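Local coordinates for glycosyl hydrolase, family 8 (Clostridium perfringens, PDB 3REN), which acts as an alpha-amylase, probably cleaving alpha-glucosidic bonds of starch-like glucans, and is folded as an (alpha/alpha)6 barrel, at residues S62-L67 with D337-L342; E79-H84 with I120-L125; D86-M91 with G96-R101; D115-I120 with L176-L181. All coordinates share one frame; numbering follows the deposited sequence.

Interaction 1: residues S62-L67 with D337-L342; sequences SESEGL and DNLNAL
Leu-67 and Leu-339 carry most of this contact, each with its CA-CB bond directed at the opposite helix. The segments 62-67 and 337-342 run nearly parallel, at 14° with axes 10.0 Å apart, and side chains of both helices meet between them. Leu-67 meets Leu-339 off-centre: its CD1 lies 3.9 Å from Leu-339 CB, and the two chains cross obliquely instead of meeting methyl to methyl. Leu-339 CG stands beside its own backbone N, opposite the carbonyl carbon (chi1 -69°), which carries CD1 past Leu-67 toward the preceding turn of the other helix. There CD1 of Leu-339 rests on the main chain, 3.6 Å from Ser-64 CA, and also approaches Ser-64 CB at 3.8 Å. The second methyl of Leu-67, CD2, meets a different partner, Asn-340 OD1, at 3.8 Å. This is a plain van der Waals contact against an amide oxygen; the amide nitrogen of Asn-340 is taken up by Ser-284 OG, a bond that should limit rotation of the group. No hydrogen bond joins the two segments, and the touching residues are all buried. Helices 62-74 and 335-346, far apart in sequence, thus lie side by side, as expected of inner helices where an (alpha/alpha)6 barrel closes on itself. On one flank Leu-67 packs against Arg-118 of helix 113-130; behind the other, Leu-342 and Asn-338 lean on Leu-26 of helix 21-33.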
# COMPACT_ATOMS: atom_id res chain seq x y z
N SER A 62 -9.52 -3.17 5.75
CA SER A 62 -9.47 -1.71 5.64
C SER A 62 -8.28 -1.29 4.79
O SER A 62 -8.22 -0.14 4.29
CB SER A 62 -9.41 -1.03 7.00
OG SER A 62 -8.29 -1.52 7.76
N GLU A 63 -7.32 -2.21 4.66
CA GLU A 63 -6.25 -2.07 3.66
C GLU A 63 -6.86 -1.85 2.27
O GLU A 63 -6.48 -0.90 1.59
CB GLU A 63 -5.31 -3.29 3.66
CG GLU A 63 -4.24 -3.33 2.52
CD GLU A 63 -3.50 -4.69 2.53
OE1 GLU A 63 -4.02 -5.68 1.92
OE2 GLU A 63 -2.43 -4.77 3.20
N SER A 64 -7.74 -2.76 1.85
CA SER A 64 -8.39 -2.71 0.54
C SER A 64 -9.19 -1.43 0.38
O SER A 64 -9.08 -0.72 -0.64
CB SER A 64 -9.34 -3.90 0.36
OG SER A 64 -8.62 -5.11 0.52
N GLU A 65 -9.99 -1.11 1.40
CA GLU A 65 -10.79 0.10 1.38
C GLU A 65 -9.97 1.38 1.26
O GLU A 65 -10.34 2.27 0.50
CB GLU A 65 -11.71 0.16 2.61
CG GLU A 65 -12.73 -0.96 2.58
CD GLU A 65 -13.58 -0.96 1.28
OE1 GLU A 65 -14.02 0.13 0.86
OE2 GLU A 65 -13.79 -2.03 0.68
N GLY A 66 -8.87 1.47 2.03
CA GLY A 66 -7.96 2.61 1.99
C GLY A 66 -7.35 2.78 0.62
O GLY A 66 -7.24 3.89 0.14
N LEU A 67 -6.95 1.68 -0.01
CA LEU A 67 -6.41 1.72 -1.37
C LEU A 67 -7.42 2.29 -2.37
O LEU A 67 -7.08 3.11 -3.21
CB LEU A 67 -5.88 0.34 -1.82
CG LEU A 67 -4.56 -0.11 -1.12
CD1 LEU A 67 -4.22 -1.63 -1.36
CD2 LEU A 67 -3.40 0.78 -1.53
N ASP A 337 -2.79 -7.10 -4.67
CA ASP A 337 -2.06 -6.94 -5.93
C ASP A 337 -2.86 -6.23 -6.98
O ASP A 337 -2.32 -5.41 -7.72
CB ASP A 337 -1.58 -8.28 -6.47
CG ASP A 337 -0.42 -8.83 -5.66
OD1 ASP A 337 0.40 -8.03 -5.16
OD2 ASP A 337 -0.36 -10.06 -5.50
N ASN A 338 -4.16 -6.53 -7.04
CA ASN A 338 -5.06 -5.89 -7.97
C ASN A 338 -5.25 -4.39 -7.71
O ASN A 338 -5.22 -3.59 -8.66
CB ASN A 338 -6.40 -6.64 -8.03
CG ASN A 338 -6.26 -7.97 -8.76
OD1 ASN A 338 -6.47 -8.02 -9.95
ND2 ASN A 338 -5.86 -9.03 -8.03
N LEU A 339 -5.41 -4.01 -6.44
CA LEU A 339 -5.55 -2.59 -6.09
C LEU A 339 -4.27 -1.77 -6.33
O LEU A 339 -4.34 -0.59 -6.76
CB LEU A 339 -6.05 -2.44 -4.65
CG LEU A 339 -7.48 -2.90 -4.46
CD1 LEU A 339 -7.68 -3.29 -2.95
CD2 LEU A 339 -8.49 -1.78 -4.98
N ASN A 340 -3.12 -2.37 -6.04
CA ASN A 340 -1.85 -1.66 -6.26
C ASN A 340 -1.66 -1.45 -7.77
O ASN A 340 -1.30 -0.35 -8.20
CB ASN A 340 -0.67 -2.41 -5.63
CG ASN A 340 -0.56 -2.16 -4.13
OD1 ASN A 340 -0.81 -1.05 -3.66
ND2 ASN A 340 -0.18 -3.19 -3.37
N ALA A 341 -1.99 -2.48 -8.55
CA ALA A 341 -1.95 -2.37 -10.03
C ALA A 341 -2.88 -1.28 -10.54
O ALA A 341 -2.56 -0.59 -11.50
CB ALA A 341 -2.32 -3.71 -10.68
N LEU A 342 -4.05 -1.13 -9.91
CA LEU A 342 -4.99 -0.09 -10.32
C LEU A 342 -4.40 1.29 -10.09
O LEU A 342 -4.45 2.15 -10.97
CB LEU A 342 -6.36 -0.31 -9.63
CG LEU A 342 -7.48 0.66 -9.98
CD1 LEU A 342 -7.96 0.42 -11.41
CD2 LEU A 342 -8.62 0.54 -8.97

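Interaction 2: residues E79-H84 with I120-L125. With EDO (1,2-ethanediol), chain I; EDO (1,2-ethanediol), chain H.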
# COMPACT_ATOMS: atom_id res chain seq x y z
N GLU A 79 -18.15 10.60 -5.51
CA GLU A 79 -19.12 9.52 -5.26
C GLU A 79 -18.54 8.15 -4.86
O GLU A 79 -19.01 7.52 -3.92
CB GLU A 79 -19.99 9.34 -6.49
CG GLU A 79 -21.24 8.58 -6.24
CD GLU A 79 -22.20 8.64 -7.43
OE1 GLU A 79 -22.46 7.55 -8.01
OE2 GLU A 79 -22.66 9.77 -7.78
N LEU A 80 -17.54 7.68 -5.60
CA LEU A 80 -16.92 6.43 -5.31
C LEU A 80 -16.15 6.54 -4.00
O LEU A 80 -16.17 5.60 -3.19
CB LEU A 80 -16.01 6.03 -6.49
CG LEU A 80 -15.08 4.83 -6.40
CD1 LEU A 80 -15.90 3.56 -6.23
CD2 LEU A 80 -14.20 4.78 -7.66
N PHE A 81 -15.49 7.69 -3.79
CA PHE A 81 -14.77 7.91 -2.56
C PHE A 81 -15.69 7.73 -1.37
O PHE A 81 -15.39 6.92 -0.44
CB PHE A 81 -14.08 9.28 -2.53
CG PHE A 81 -13.23 9.51 -1.29
CD1 PHE A 81 -11.83 9.37 -1.34
CD2 PHE A 81 -13.82 9.88 -0.06
CE1 PHE A 81 -11.02 9.56 -0.20
CE2 PHE A 81 -13.01 10.07 1.10
CZ PHE A 81 -11.62 9.92 1.02
N ASP A 82 -16.83 8.43 -1.40
CA ASP A 82 -17.80 8.39 -0.31
C ASP A 82 -18.38 7.02 -0.08
O ASP A 82 -18.70 6.65 1.07
CB ASP A 82 -18.92 9.42 -0.52
CG ASP A 82 -18.44 10.87 -0.22
OD1 ASP A 82 -17.48 11.07 0.55
OD2 ASP A 82 -18.99 11.83 -0.78
N GLU A 83 -18.48 6.23 -1.14
CA GLU A 83 -19.08 4.94 -0.97
C GLU A 83 -18.16 4.02 -0.16
O GLU A 83 -18.62 3.23 0.67
CB GLU A 83 -19.45 4.36 -2.34
CG GLU A 83 -19.97 2.95 -2.29
CD GLU A 83 -20.46 2.48 -3.66
OE1 GLU A 83 -20.83 3.36 -4.48
OE2 GLU A 83 -20.47 1.25 -3.92
N HIS A 84 -16.84 4.14 -0.37
CA HIS A 84 -15.88 3.33 0.38
C HIS A 84 -15.59 3.92 1.77
O HIS A 84 -15.44 3.16 2.74
CB HIS A 84 -14.62 3.09 -0.45
CG HIS A 84 -14.90 2.20 -1.61
ND1 HIS A 84 -14.86 0.82 -1.51
CD2 HIS A 84 -15.39 2.47 -2.85
CE1 HIS A 84 -15.25 0.29 -2.65
NE2 HIS A 84 -15.59 1.27 -3.48
N ILE A 120 -6.04 8.02 6.73
CA ILE A 120 -5.82 9.41 7.05
C ILE A 120 -5.34 10.15 5.81
O ILE A 120 -5.82 11.23 5.53
CB ILE A 120 -4.83 9.57 8.22
CG1 ILE A 120 -5.51 9.23 9.54
CG2 ILE A 120 -4.29 11.02 8.28
CD1 ILE A 120 -4.55 8.52 10.56
N LYS A 121 -4.39 9.56 5.07
CA LYS A 121 -3.85 10.19 3.87
C LYS A 121 -4.95 10.42 2.84
O LYS A 121 -5.07 11.53 2.32
CB LYS A 121 -2.73 9.34 3.25
CG LYS A 121 -2.04 10.00 2.03
CD LYS A 121 -1.07 8.99 1.37
CE LYS A 121 -0.06 9.72 0.47
NZ LYS A 121 0.79 8.80 -0.42
N ALA A 122 -5.77 9.41 2.55
CA ALA A 122 -6.89 9.56 1.61
C ALA A 122 -7.87 10.65 2.04
O ALA A 122 -8.35 11.43 1.22
CB ALA A 122 -7.63 8.24 1.45
N LEU A 123 -8.14 10.71 3.33
CA LEU A 123 -9.03 11.74 3.91
C LEU A 123 -8.46 13.16 3.81
O LEU A 123 -9.17 14.10 3.43
CB LEU A 123 -9.41 11.39 5.34
CG LEU A 123 -10.41 10.23 5.49
CD1 LEU A 123 -10.44 9.78 6.94
CD2 LEU A 123 -11.81 10.65 5.01
N LEU A 124 -7.18 13.33 4.14
CA LEU A 124 -6.54 14.64 4.02
C LEU A 124 -6.43 15.07 2.55
O LEU A 124 -6.69 16.22 2.22
CB LEU A 124 -5.19 14.68 4.74
CG LEU A 124 -5.30 14.46 6.25
CD1 LEU A 124 -3.90 14.42 6.94
CD2 LEU A 124 -6.20 15.53 6.89
N LEU A 125 -6.04 14.15 1.66
CA LEU A 125 -6.11 14.45 0.23
C LEU A 125 -7.53 14.85 -0.22
O LEU A 125 -7.70 15.76 -1.01
CB LEU A 125 -5.60 13.24 -0.62
CG LEU A 125 -4.12 12.88 -0.40
CD1 LEU A 125 -3.71 11.68 -1.21
CD2 LEU A 125 -3.14 14.10 -0.62
C1 EDO I . -16.43 -0.44 -6.67
O1 EDO I . -16.63 0.57 -5.67
C2 EDO I . -15.11 -1.16 -6.39
O2 EDO I . -15.29 -1.99 -5.25
C1 EDO H . -18.68 -0.93 -2.16
O1 EDO H . -20.09 -0.73 -2.41
C2 EDO H . -18.17 -2.13 -2.95
O2 EDO H . -18.58 -1.98 -4.33
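In the double-layered (alpha/alpha)6 barrel, helix 78-89 belongs to the outer layer and helix 113-130 to the inner one, and Phe-81 reaches from the first to Ala-122 and Leu-123 of the second. The Phe-81 ring swings to the carbonyl side of its own residue, CG lying opposite the backbone N (chi1 -176°), and touches although Phe-81 CA and Ala-122 CA, the nearest pair across the segments, are 9.1 Å apart. Its CE1 comes within 3.6 Å of Ala-122 O and 4.0 Å of Ala-122 CB. Leu-123 sends CD2 to the ring edge, 4.1 Å from Phe-81 CZ, its chain running at about a right angle to that of Phe-81. Tyr-135 and Trp-130 add edge-to-face ring contacts around Phe-81. On another side of helix 78-89, His-84 bonds through ND1 to Glu-65 OE1 of helix 62-74, while NE2 lies near O1 of the ethanediol of chain I, probably from the crystallisation liquor and modelled so close that the exact geometry is doubtful. One aromatic side chain of an outer helix packing on an inner helix fits the two-layered (alpha/alpha)6 barrel, in which the inner ring of helices is wrapped by the outer.

Interaction 3: residues D86-M91 with G96-R101; sequences DIVKEM and GLISWR. With SO4 (sulfate ion), chain E.
Val-88 and Ile-98 cross at about a right angle, Val-88 CG1 lying 4.0 Å from Ile-98 CD1, while the second branch of Ile-98 serves another neighbour: its CG2 packs against Met-91 CB at 3.8 Å. Met-91, a selenomethionine, turns its CA-CB bond toward the returning chain and then bends at its last torsion (chi3 71°), which lays CE along the backbone, 3.6 Å from Ser-99 O and 3.7 Å from Arg-101 C. Next to this apolar contact sits one backbone bond, Ser-99 N to Met-91 O at 2.9 Å. It ties the chain just beyond Lys-89, at Met-91, to the loop leading into strand 101-103, part of the connection from an outer helix of the (alpha/alpha)6 barrel to inner helix 113-130. Ser-99 turns its CB toward Met-91, but its hydroxyl is bonded to Ser-108 O. Beyond it, Trp-100 and Arg-101 turn their CA-CB bonds away from segment 86-91 and lie over one another: Arg-101 CB sits above the centre of the indole face, and Trp-100 CZ2 lies 3.3 Å above the guanidinium plane of Arg-101. Both flat groups present an edge to one oxygen of a sulfate ion, probably from the crystallisation liquor. Its O3 accepts from Trp-100 NE1 at 3.1 Å and from Arg-101 NH2 at 2.7 Å, both bonds bent (140° and 145°), while Ser-108 OG gives the ion a further partner.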
# COMPACT_ATOMS: atom_id res chain seq x y z
N ASP A 86 -17.85 5.43 3.57
CA ASP A 86 -18.98 4.91 4.39
C ASP A 86 -18.79 3.51 4.95
O ASP A 86 -19.18 3.24 6.10
CB ASP A 86 -20.28 4.93 3.61
CG ASP A 86 -20.84 6.33 3.46
OD1 ASP A 86 -20.38 7.30 4.11
OD2 ASP A 86 -21.75 6.43 2.64
N ILE A 87 -18.22 2.61 4.16
CA ILE A 87 -17.82 1.29 4.68
C ILE A 87 -16.76 1.38 5.79
O ILE A 87 -16.84 0.68 6.79
CB ILE A 87 -17.33 0.37 3.54
CG1 ILE A 87 -18.54 -0.04 2.69
CG2 ILE A 87 -16.55 -0.84 4.08
CD1 ILE A 87 -18.20 -0.31 1.22
N VAL A 88 -15.74 2.22 5.59
CA VAL A 88 -14.70 2.41 6.61
C VAL A 88 -15.26 2.95 7.95
O VAL A 88 -14.88 2.49 9.04
CB VAL A 88 -13.59 3.33 6.03
CG1 VAL A 88 -12.75 3.93 7.09
CG2 VAL A 88 -12.73 2.50 5.06
N LYS A 89 -16.16 3.92 7.87
CA LYS A 89 -16.71 4.52 9.10
C LYS A 89 -17.29 3.43 9.98
O LYS A 89 -17.11 3.46 11.19
CB LYS A 89 -17.75 5.61 8.80
CG LYS A 89 -17.10 6.82 8.10
CD LYS A 89 -17.88 8.10 8.25
CE LYS A 89 -19.08 8.20 7.35
NZ LYS A 89 -19.80 9.52 7.61
N GLU A 90 -17.95 2.44 9.36
CA GLU A 90 -18.56 1.33 10.10
C GLU A 90 -17.55 0.34 10.64
O GLU A 90 -17.88 -0.52 11.48
CB GLU A 90 -19.67 0.62 9.28
CG GLU A 90 -20.87 1.56 8.92
CD GLU A 90 -21.43 2.33 10.12
OE1 GLU A 90 -21.56 3.59 10.04
OE2 GLU A 90 -21.74 1.69 11.16
N MSE A 91 -16.31 0.44 10.16
CA MSE A 91 -15.24 -0.42 10.68
C MSE A 91 -14.52 0.27 11.84
O MSE A 91 -13.60 -0.34 12.44
CB MSE A 91 -14.25 -0.81 9.56
CG MSE A 91 -14.90 -1.68 8.48
SE MSE A 91 -13.75 -2.14 7.03
CE MSE A 91 -12.53 -3.40 7.93
N GLY A 96 -11.33 4.40 18.44
CA GLY A 96 -11.19 5.40 17.36
C GLY A 96 -10.41 4.94 16.11
O GLY A 96 -10.30 5.67 15.12
N LEU A 97 -9.84 3.75 16.15
CA LEU A 97 -9.07 3.23 15.04
C LEU A 97 -9.98 2.42 14.15
O LEU A 97 -11.00 1.89 14.61
CB LEU A 97 -7.90 2.36 15.54
CG LEU A 97 -6.79 3.11 16.32
CD1 LEU A 97 -5.66 2.14 16.69
CD2 LEU A 97 -6.22 4.39 15.59
N ILE A 98 -9.64 2.35 12.88
CA ILE A 98 -10.32 1.48 11.95
C ILE A 98 -9.82 0.05 12.11
O ILE A 98 -8.62 -0.20 12.20
CB ILE A 98 -10.10 1.93 10.50
CG1 ILE A 98 -10.39 3.44 10.35
CG2 ILE A 98 -10.92 1.07 9.54
CD1 ILE A 98 -11.79 3.93 11.00
N SER A 99 -10.76 -0.88 12.11
CA SER A 99 -10.50 -2.28 12.29
C SER A 99 -9.67 -2.75 11.10
O SER A 99 -9.86 -2.23 9.99
CB SER A 99 -11.81 -3.03 12.27
OG SER A 99 -11.62 -4.43 12.39
N TRP A 100 -8.78 -3.73 11.29
CA TRP A 100 -8.03 -4.27 10.15
C TRP A 100 -8.90 -5.06 9.19
O TRP A 100 -8.60 -5.09 7.98
CB TRP A 100 -6.75 -5.06 10.57
CG TRP A 100 -6.96 -6.48 10.82
CD1 TRP A 100 -7.58 -7.02 11.91
CD2 TRP A 100 -6.53 -7.60 10.01
NE1 TRP A 100 -7.60 -8.42 11.83
CE2 TRP A 100 -6.97 -8.80 10.67
CE3 TRP A 100 -5.83 -7.72 8.80
CZ2 TRP A 100 -6.73 -10.09 10.16
CZ3 TRP A 100 -5.59 -9.03 8.27
CH2 TRP A 100 -6.05 -10.19 8.96
N ARG A 101 -9.97 -5.67 9.68
CA ARG A 101 -10.73 -6.61 8.85
C ARG A 101 -12.13 -6.81 9.38
O ARG A 101 -12.30 -6.84 10.58
CB ARG A 101 -10.03 -7.98 8.82
CG ARG A 101 -10.82 -9.06 8.03
CD ARG A 101 -9.97 -10.35 7.81
NE ARG A 101 -9.81 -11.02 9.10
CZ ARG A 101 -9.21 -12.19 9.28
NH1 ARG A 101 -8.71 -12.86 8.24
NH2 ARG A 101 -9.10 -12.69 10.51
S SO4 E . -9.21 -11.29 14.02
O1 SO4 E . -9.18 -12.74 14.16
O2 SO4 E . -8.12 -10.64 14.74
O3 SO4 E . -9.10 -10.96 12.61
O4 SO4 E . -10.49 -10.85 14.57

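Interaction 4: residues D115-I120 with L176-L181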
# COMPACT_ATOMS: atom_id res chain seq x y z
N ASP A 115 -2.65 0.75 7.93
CA ASP A 115 -3.99 0.95 7.39
C ASP A 115 -4.59 2.28 7.88
O ASP A 115 -5.31 2.95 7.11
CB ASP A 115 -4.97 -0.15 7.79
CG ASP A 115 -4.53 -1.53 7.39
OD1 ASP A 115 -3.86 -1.69 6.35
OD2 ASP A 115 -4.93 -2.46 8.11
N GLU A 116 -4.34 2.63 9.14
CA GLU A 116 -4.86 3.87 9.71
C GLU A 116 -4.25 5.04 8.96
O GLU A 116 -4.96 5.95 8.56
CB GLU A 116 -4.52 4.01 11.21
CG GLU A 116 -4.79 2.74 12.03
CD GLU A 116 -6.26 2.35 11.93
OE1 GLU A 116 -7.10 3.29 11.87
OE2 GLU A 116 -6.56 1.15 11.91
N LEU A 117 -2.94 4.99 8.75
CA LEU A 117 -2.26 6.10 8.11
C LEU A 117 -2.67 6.22 6.62
O LEU A 117 -2.72 7.33 6.12
CB LEU A 117 -0.73 5.99 8.25
CG LEU A 117 -0.18 6.25 9.66
CD1 LEU A 117 1.27 5.76 9.80
CD2 LEU A 117 -0.25 7.71 9.99
N ARG A 118 -2.92 5.10 5.93
CA ARG A 118 -3.36 5.14 4.54
C ARG A 118 -4.72 5.83 4.40
O ARG A 118 -4.96 6.57 3.44
CB ARG A 118 -3.48 3.74 3.96
CG ARG A 118 -3.69 3.71 2.45
CD ARG A 118 -3.90 2.30 1.91
NE ARG A 118 -2.72 1.43 2.04
CZ ARG A 118 -2.55 0.49 2.96
NH1 ARG A 118 -3.45 0.28 3.92
NH2 ARG A 118 -1.45 -0.26 2.95
N ILE A 119 -5.62 5.55 5.34
CA ILE A 119 -6.94 6.17 5.41
C ILE A 119 -6.89 7.66 5.78
O ILE A 119 -7.60 8.48 5.18
CB ILE A 119 -7.86 5.34 6.33
CG1 ILE A 119 -8.21 4.04 5.57
CG2 ILE A 119 -9.20 6.13 6.67
CD1 ILE A 119 -8.85 2.93 6.36
N ILE A 120 -6.04 8.02 6.73
CA ILE A 120 -5.82 9.41 7.05
C ILE A 120 -5.34 10.15 5.81
O ILE A 120 -5.82 11.23 5.53
CB ILE A 120 -4.83 9.57 8.22
CG1 ILE A 120 -5.51 9.23 9.54
CG2 ILE A 120 -4.29 11.02 8.28
CD1 ILE A 120 -4.55 8.52 10.56
N LEU A 176 5.57 8.53 5.82
CA LEU A 176 6.08 9.86 5.93
C LEU A 176 5.17 10.90 5.28
O LEU A 176 4.99 11.91 5.85
CB LEU A 176 7.46 9.96 5.29
CG LEU A 176 8.70 9.75 6.16
CD1 LEU A 176 8.49 9.06 7.39
CD2 LEU A 176 10.03 9.53 5.51
N PRO A 177 4.59 10.63 4.11
CA PRO A 177 3.73 11.63 3.49
C PRO A 177 2.52 11.97 4.35
O PRO A 177 2.16 13.14 4.44
CB PRO A 177 3.28 10.98 2.15
CG PRO A 177 4.39 10.02 1.88
CD PRO A 177 4.78 9.47 3.23
N THR A 178 1.90 10.97 4.96
CA THR A 178 0.76 11.21 5.84
C THR A 178 1.23 12.03 7.06
O THR A 178 0.55 12.98 7.47
CB THR A 178 0.14 9.87 6.28
OG1 THR A 178 -0.26 9.12 5.11
CG2 THR A 178 -1.07 10.11 7.16
N MSE A 179 2.38 11.69 7.64
CA MSE A 179 2.87 12.41 8.82
C MSE A 179 3.19 13.88 8.49
O MSE A 179 3.00 14.77 9.32
CB MSE A 179 4.08 11.72 9.47
CG MSE A 179 3.73 10.37 10.08
SE MSE A 179 5.39 9.41 10.37
CE MSE A 179 4.74 7.68 10.97
N LYS A 180 3.72 14.12 7.30
CA LYS A 180 3.93 15.46 6.79
C LYS A 180 2.59 16.19 6.66
O LYS A 180 2.43 17.27 7.21
CB LYS A 180 4.58 15.39 5.42
CG LYS A 180 4.86 16.76 4.79
CD LYS A 180 5.99 16.66 3.82
CE LYS A 180 6.27 18.03 3.22
NZ LYS A 180 7.50 17.94 2.43
N LEU A 181 1.61 15.59 6.04
CA LEU A 181 0.34 16.26 5.96
C LEU A 181 -0.21 16.56 7.36
O LEU A 181 -0.63 17.65 7.62
CB LEU A 181 -0.64 15.39 5.24
CG LEU A 181 -0.77 15.49 3.76
CD1 LEU A 181 -0.01 16.53 3.09
CD2 LEU A 181 -0.93 14.28 3.02
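The guanidinium of Arg-118, a residue whose CB points away from helix 176-185, has Asp-115 OD1 at its edge, only 1° out of its plane. This salt bridge, Arg-118 NH1 to Asp-115 OD1 at 3.2 Å, reaches the carboxylate oxygen on its anti side and spans less than one helical turn. The contact itself rests on a threonine, two aliphatic chains and a selenomethionine. Thr-178 points into the neighbouring helix with its two branches parted: OG1 stays beside its own backbone N, 3.2 Å from Leu-117 O, and has a weak bond to Asp-175 OD2. The CG2 branch goes the other way, opposite that N, and fits between two aliphatic chains. Thr-178 CG2 is 3.8 Å from Leu-117 CD2 and 3.5 Å from Ile-120 CG2, the latter a close methyl-to-methyl approach in which the two side chains run roughly at right angles. The remaining methyl of Leu-117, CD1, is met at 4.1 Å by CE of the selenomethionine Met-179, whose extended chain reaches back to it. The axes of the two segments cross at 54°, so they diverge rapidly from their closest point. Helices 113-130 and 176-185 are consecutive inner helices of the barrel; helix 133-150 supports Leu-117 and Ile-120 through Leu-146, helix 188-201 backs Leu-176 and Met-179, and helix 62-74 lies against Arg-118.

All four contacts are mainly buried; the centre of interaction 1 lies about 7 Å from the centre of the chain, the nearest of the four, that of interaction 3 about 17 Å, where a sulfate ion binds. Interactions 1 and 4 join inner helices, mainly through leucine packing, with a serine and an asparagine amide at the margin of the first and a threonine and selenomethionine in the second. Interaction 2 joins outer to inner layer through an aromatic ring, and interaction 3 fastens a loop to the chain that follows that outer helix by a backbone bond and apolar side chains. Helix 113-130 serves interactions 2 and 4, helix 78-89 interactions 2 and 3.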